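Local coordinates for protein type 3 secretion system chaperone PscE (Pseudomonas aeruginosa, PDB 2UWJ) that acts as a cytoplasmic type III secretion chaperone that, together with PscG, keeps the needle protein PscF from polymerizing prematurely, at residues A[6-11]-A[65-70]; A[10-13]-A[19-22]. All coordinates share one frame; numbering follows the deposited sequence.

Contact 1. Residues A[6-11]-A[65-70]; sequences TALETR and SQLTED
E9 and L67 mark the nearest approach of the two backbones, their CA atoms 7.4 Å apart, where the short N-terminal helix 7-12 meets the last turn of helix 44-68. L67 carries its side of the contact alone. Its CB points at the other helix, and the methyl CD1 meets both L8 and E9, neighbours on the facing helix. Toward L8 the touch is methyl to methyl, L8 CD2 lying 4.3 Å from L67 CD1; toward E9 the same methyl meets aliphatic chain, 4.4 Å from E9 CG. No hydrogen bond crosses between the segments.

The carboxylate of E9 turns back along its own helix, where T6 OG1 donates to E9 OE2 at 2.6 Å, on the anti lone pair. T6 is also the N-cap of helix 7-12: with chi1 at 67°, its OG1 accepts a weak, nearly straight bond from E9 N, 3.3 Å long. The one hydroxyl oxygen thus bonds to both the backbone N and the carboxylate of E9, which probably limits how the carboxylate turns; the methylene CG is the part of E9 that meets L67.

PscG closes over this junction, with L12 of its chain packing on L8 and Q19 of its chain on both E9 and L67. Within PscE, the N-terminal helix sits across the open end of the hairpin formed by helices 18-40 and 44-68.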
loop_
_atom_site.group_PDB
_atom_site.type_symbol
_atom_site.label_atom_id
_atom_site.label_comp_id
_atom_site.label_asym_id
_atom_site.label_seq_id
_atom_site.Cartn_x
_atom_site.Cartn_y
_atom_site.Cartn_z
ATOM N N THR A 6 -2.303 -0.910 8.230
ATOM C CA THR A 6 -1.708 0.059 7.320
ATOM C C THR A 6 -0.336 -0.371 6.792
ATOM O O THR A 6 0.371 -1.173 7.426
ATOM C CB THR A 6 -1.568 1.448 8.001
ATOM O OG1 THR A 6 -0.598 1.358 9.048
ATOM C CG2 THR A 6 -2.915 1.903 8.627
ATOM N N ALA A 7 0.024 0.185 5.635
ATOM C CA ALA A 7 1.309 -0.085 4.978
ATOM C C ALA A 7 2.466 0.298 5.925
ATOM O O ALA A 7 3.430 -0.452 6.083
ATOM C CB ALA A 7 1.397 0.716 3.660
ATOM N N LEU A 8 2.361 1.468 6.560
ATOM C CA LEU A 8 3.396 1.928 7.501
ATOM C C LEU A 8 3.634 0.857 8.583
ATOM O O LEU A 8 4.767 0.509 8.896
ATOM C CB LEU A 8 2.961 3.259 8.156
ATOM C CG LEU A 8 3.743 3.685 9.419
ATOM C CD1 LEU A 8 5.191 4.007 9.050
ATOM C CD2 LEU A 8 3.058 4.935 10.010
ATOM N N GLU A 9 2.573 0.322 9.170
ATOM C CA GLU A 9 2.766 -0.697 10.204
ATOM C C GLU A 9 3.519 -1.921 9.662
ATOM O O GLU A 9 4.329 -2.521 10.368
ATOM C CB GLU A 9 1.413 -1.122 10.799
ATOM C CG GLU A 9 0.806 -0.023 11.654
ATOM C CD GLU A 9 -0.659 -0.276 11.948
ATOM O OE1 GLU A 9 -0.955 -1.065 12.889
ATOM O OE2 GLU A 9 -1.498 0.281 11.210
ATOM N N THR A 10 3.278 -2.293 8.402
ATOM C CA THR A 10 4.031 -3.438 7.859
ATOM C C THR A 10 5.508 -3.015 7.776
ATOM O O THR A 10 6.414 -3.742 8.226
ATOM C CB THR A 10 3.478 -3.828 6.472
ATOM O OG1 THR A 10 2.106 -4.207 6.629
ATOM C CG2 THR A 10 4.261 -4.984 5.853
ATOM N N ARG A 11 5.756 -1.833 7.221
ATOM C CA ARG A 11 7.116 -1.318 7.118
ATOM C C ARG A 11 7.787 -1.398 8.501
ATOM O O ARG A 11 8.917 -1.872 8.631
ATOM C CB ARG A 11 7.079 0.126 6.621
ATOM C CG ARG A 11 8.095 0.517 5.585
ATOM C CD ARG A 11 7.408 1.419 4.510
ATOM N NE ARG A 11 6.896 2.713 5.006
ATOM C CZ ARG A 11 5.678 3.216 4.751
ATOM N NH1 ARG A 11 4.799 2.553 4.003
ATOM N NH2 ARG A 11 5.335 4.403 5.236
ATOM N N SER A 65 5.780 5.889 18.877
ATOM C CA SER A 65 6.165 5.205 20.105
ATOM C C SER A 65 5.207 4.102 20.435
ATOM O O SER A 65 5.630 3.016 20.809
ATOM C CB SER A 65 6.206 6.159 21.297
ATOM O OG SER A 65 7.316 7.002 21.150
ATOM N N GLN A 66 3.918 4.367 20.324
ATOM C CA GLN A 66 2.927 3.324 20.607
ATOM C C GLN A 66 2.953 2.190 19.554
ATOM O O GLN A 66 2.744 1.009 19.882
ATOM C CB GLN A 66 1.524 3.927 20.665
ATOM C CG GLN A 66 0.629 3.234 21.707
ATOM C CD GLN A 66 -0.558 2.501 21.093
ATOM O OE1 GLN A 66 -0.402 1.536 20.331
ATOM N NE2 GLN A 66 -1.759 2.948 21.434
ATOM N N LEU A 67 3.205 2.526 18.291
ATOM C CA LEU A 67 3.245 1.479 17.258
ATOM C C LEU A 67 4.471 0.532 17.401
ATOM O O LEU A 67 4.427 -0.636 16.996
ATOM C CB LEU A 67 3.271 2.115 15.844
ATOM C CG LEU A 67 2.016 2.938 15.428
ATOM C CD1 LEU A 67 2.161 3.431 13.960
ATOM C CD2 LEU A 67 0.780 2.079 15.537
ATOM N N THR A 68 5.556 1.045 17.967
ATOM C CA THR A 68 6.785 0.285 18.070
ATOM C C THR A 68 7.169 -0.176 19.451
ATOM O O THR A 68 8.243 -0.750 19.614
ATOM C CB THR A 68 7.984 1.105 17.561
ATOM O OG1 THR A 68 8.142 2.264 18.389
ATOM C CG2 THR A 68 7.778 1.529 16.117
ATOM N N GLU A 69 6.332 0.066 20.448
ATOM C CA GLU A 69 6.711 -0.337 21.789
ATOM C C GLU A 69 6.543 -1.832 21.969
ATOM O O GLU A 69 5.545 -2.412 21.502
ATOM C CB GLU A 69 5.892 0.409 22.824
ATOM C CG GLU A 69 4.521 -0.147 23.037
ATOM C CD GLU A 69 3.753 0.694 24.021
ATOM O OE1 GLU A 69 2.604 0.322 24.348
ATOM O OE2 GLU A 69 4.305 1.737 24.460
ATOM N N ASP A 70 7.537 -2.442 22.631
ATOM C CA ASP A 70 7.556 -3.887 22.905
ATOM C C ASP A 70 6.790 -4.203 24.184
ATOM O O ASP A 70 5.695 -4.757 24.130
ATOM C CB ASP A 70 9.006 -4.392 23.026
ATOM O OXT ASP A 70 7.308 -3.849 25.265
#

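Contact 2. Residues A[10-13]-A[19-22]; sequences TRLS and HAAA
The imidazole of H19 swings toward R11 and L12 because its CG stands anti to the backbone N (chi1 -178°), while L12 holds CG anti to its carbonyl carbon and extends CD2 into the angle between H19 and A20. The chain of R11, bent at chi2 and chi3, brings its CG over one face of the ring, offset toward the rim, in a CH-pi contact 4.3 Å from the centroid of the H19 ring and 24° off the normal. Farther along, R11 NE comes to 3.7 Å from H19 NE2, which sits at the guanidinium edge, near its plane. The two planes are 69° apart, so the groups are not stacked, and this approach is no hydrogen bond. H19 NE2 is buried here with no polar partner in the model.

L12 supplies the apolar half. The methyl CD2 is 3.6 Å from H19 CD2, approaching the ring obliquely, and 3.7 Å from A20 CB, so a single branch bridges two successive residues of the facing helix. On the same segment T10 O takes two donors: S13 N at 2.9 Å and S13 OG at 2.8 Å, the hydroxyl arriving in the carbonyl plane on a lone pair.

The guanidinium finds its polar partners in other chains, in a salt bridge to E11 of PscG and a hydrogen bond to a polar side chain of a further chain. Within PscE, residues 10-13 and 19-22 join helix 7-12 to the first turn of helix 18-40 across a short connection, and helix 44-68 lies against both, L64 touching L12 and T68 touching A20.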
loop_
_atom_site.group_PDB
_atom_site.type_symbol
_atom_site.label_atom_id
_atom_site.label_comp_id
_atom_site.label_asym_id
_atom_site.label_seq_id
_atom_site.Cartn_x
_atom_site.Cartn_y
_atom_site.Cartn_z
ATOM N N THR A 10 3.278 -2.293 8.402
ATOM C CA THR A 10 4.031 -3.438 7.859
ATOM C C THR A 10 5.508 -3.015 7.776
ATOM O O THR A 10 6.414 -3.742 8.226
ATOM C CB THR A 10 3.478 -3.828 6.472
ATOM O OG1 THR A 10 2.106 -4.207 6.629
ATOM C CG2 THR A 10 4.261 -4.984 5.853
ATOM N N ARG A 11 5.756 -1.833 7.221
ATOM C CA ARG A 11 7.116 -1.318 7.118
ATOM C C ARG A 11 7.787 -1.398 8.501
ATOM O O ARG A 11 8.917 -1.872 8.631
ATOM C CB ARG A 11 7.079 0.126 6.621
ATOM C CG ARG A 11 8.095 0.517 5.585
ATOM C CD ARG A 11 7.408 1.419 4.510
ATOM N NE ARG A 11 6.896 2.713 5.006
ATOM C CZ ARG A 11 5.678 3.216 4.751
ATOM N NH1 ARG A 11 4.799 2.553 4.003
ATOM N NH2 ARG A 11 5.335 4.403 5.236
ATOM N N LEU A 12 7.081 -0.964 9.538
ATOM C CA LEU A 12 7.618 -0.990 10.903
ATOM C C LEU A 12 7.695 -2.382 11.562
ATOM O O LEU A 12 8.314 -2.527 12.600
ATOM C CB LEU A 12 6.769 -0.083 11.813
ATOM C CG LEU A 12 6.614 1.404 11.538
ATOM C CD1 LEU A 12 5.519 1.952 12.479
ATOM C CD2 LEU A 12 7.928 2.152 11.753
ATOM N N SER A 13 7.054 -3.400 11.009
ATOM C CA SER A 13 7.093 -4.720 11.643
ATOM C C SER A 13 8.399 -5.478 11.323
ATOM O O SER A 13 8.606 -6.620 11.774
ATOM C CB SER A 13 5.900 -5.560 11.178
ATOM O OG SER A 13 6.070 -5.969 9.820
ATOM N N HIS A 19 13.683 1.497 9.801
ATOM C CA HIS A 19 12.689 2.488 9.389
ATOM C C HIS A 19 12.145 3.312 10.565
ATOM O O HIS A 19 12.065 4.528 10.477
ATOM C CB HIS A 19 11.491 1.851 8.657
ATOM C CG HIS A 19 10.490 2.871 8.183
ATOM N ND1 HIS A 19 10.846 3.954 7.398
ATOM C CD2 HIS A 19 9.166 3.019 8.446
ATOM C CE1 HIS A 19 9.788 4.723 7.204
ATOM N NE2 HIS A 19 8.757 4.179 7.828
ATOM N N ALA A 20 11.795 2.658 11.663
ATOM C CA ALA A 20 11.262 3.385 12.802
ATOM C C ALA A 20 12.260 4.398 13.341
ATOM O O ALA A 20 11.888 5.520 13.619
ATOM C CB ALA A 20 10.900 2.441 13.899
ATOM N N ALA A 21 13.528 3.994 13.502
ATOM C CA ALA A 21 14.546 4.895 14.045
ATOM C C ALA A 21 14.698 6.065 13.124
ATOM O O ALA A 21 14.764 7.209 13.583
ATOM C CB ALA A 21 15.890 4.163 14.198
ATOM N N ALA A 22 14.736 5.798 11.821
ATOM C CA ALA A 22 14.889 6.846 10.815
ATOM C C ALA A 22 13.707 7.820 10.825
ATOM O O ALA A 22 13.894 9.043 10.737
ATOM C CB ALA A 22 15.020 6.248 9.423
#

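Both contacts start from helix 7-12, which meets helix 44-68 in contact 1 and helix 18-40 in contact 2. Their centres are only 7 Å apart, and they adjoin directly: L8 CD1 lies 3.8 Å from H19 NE2, and L67 CD1 lies 4.0 Å from L12 CD1. Contact 1 is the more buried but the smaller, a few aliphatic groups meeting beside an N-cap. Contact 2 lies nearer the surface yet buries about twice the area, adding an aromatic ring and an arginine to its apolar packing. Together they settle the N-terminal helix against both arms of the helical hairpin, next to the chain of PscG.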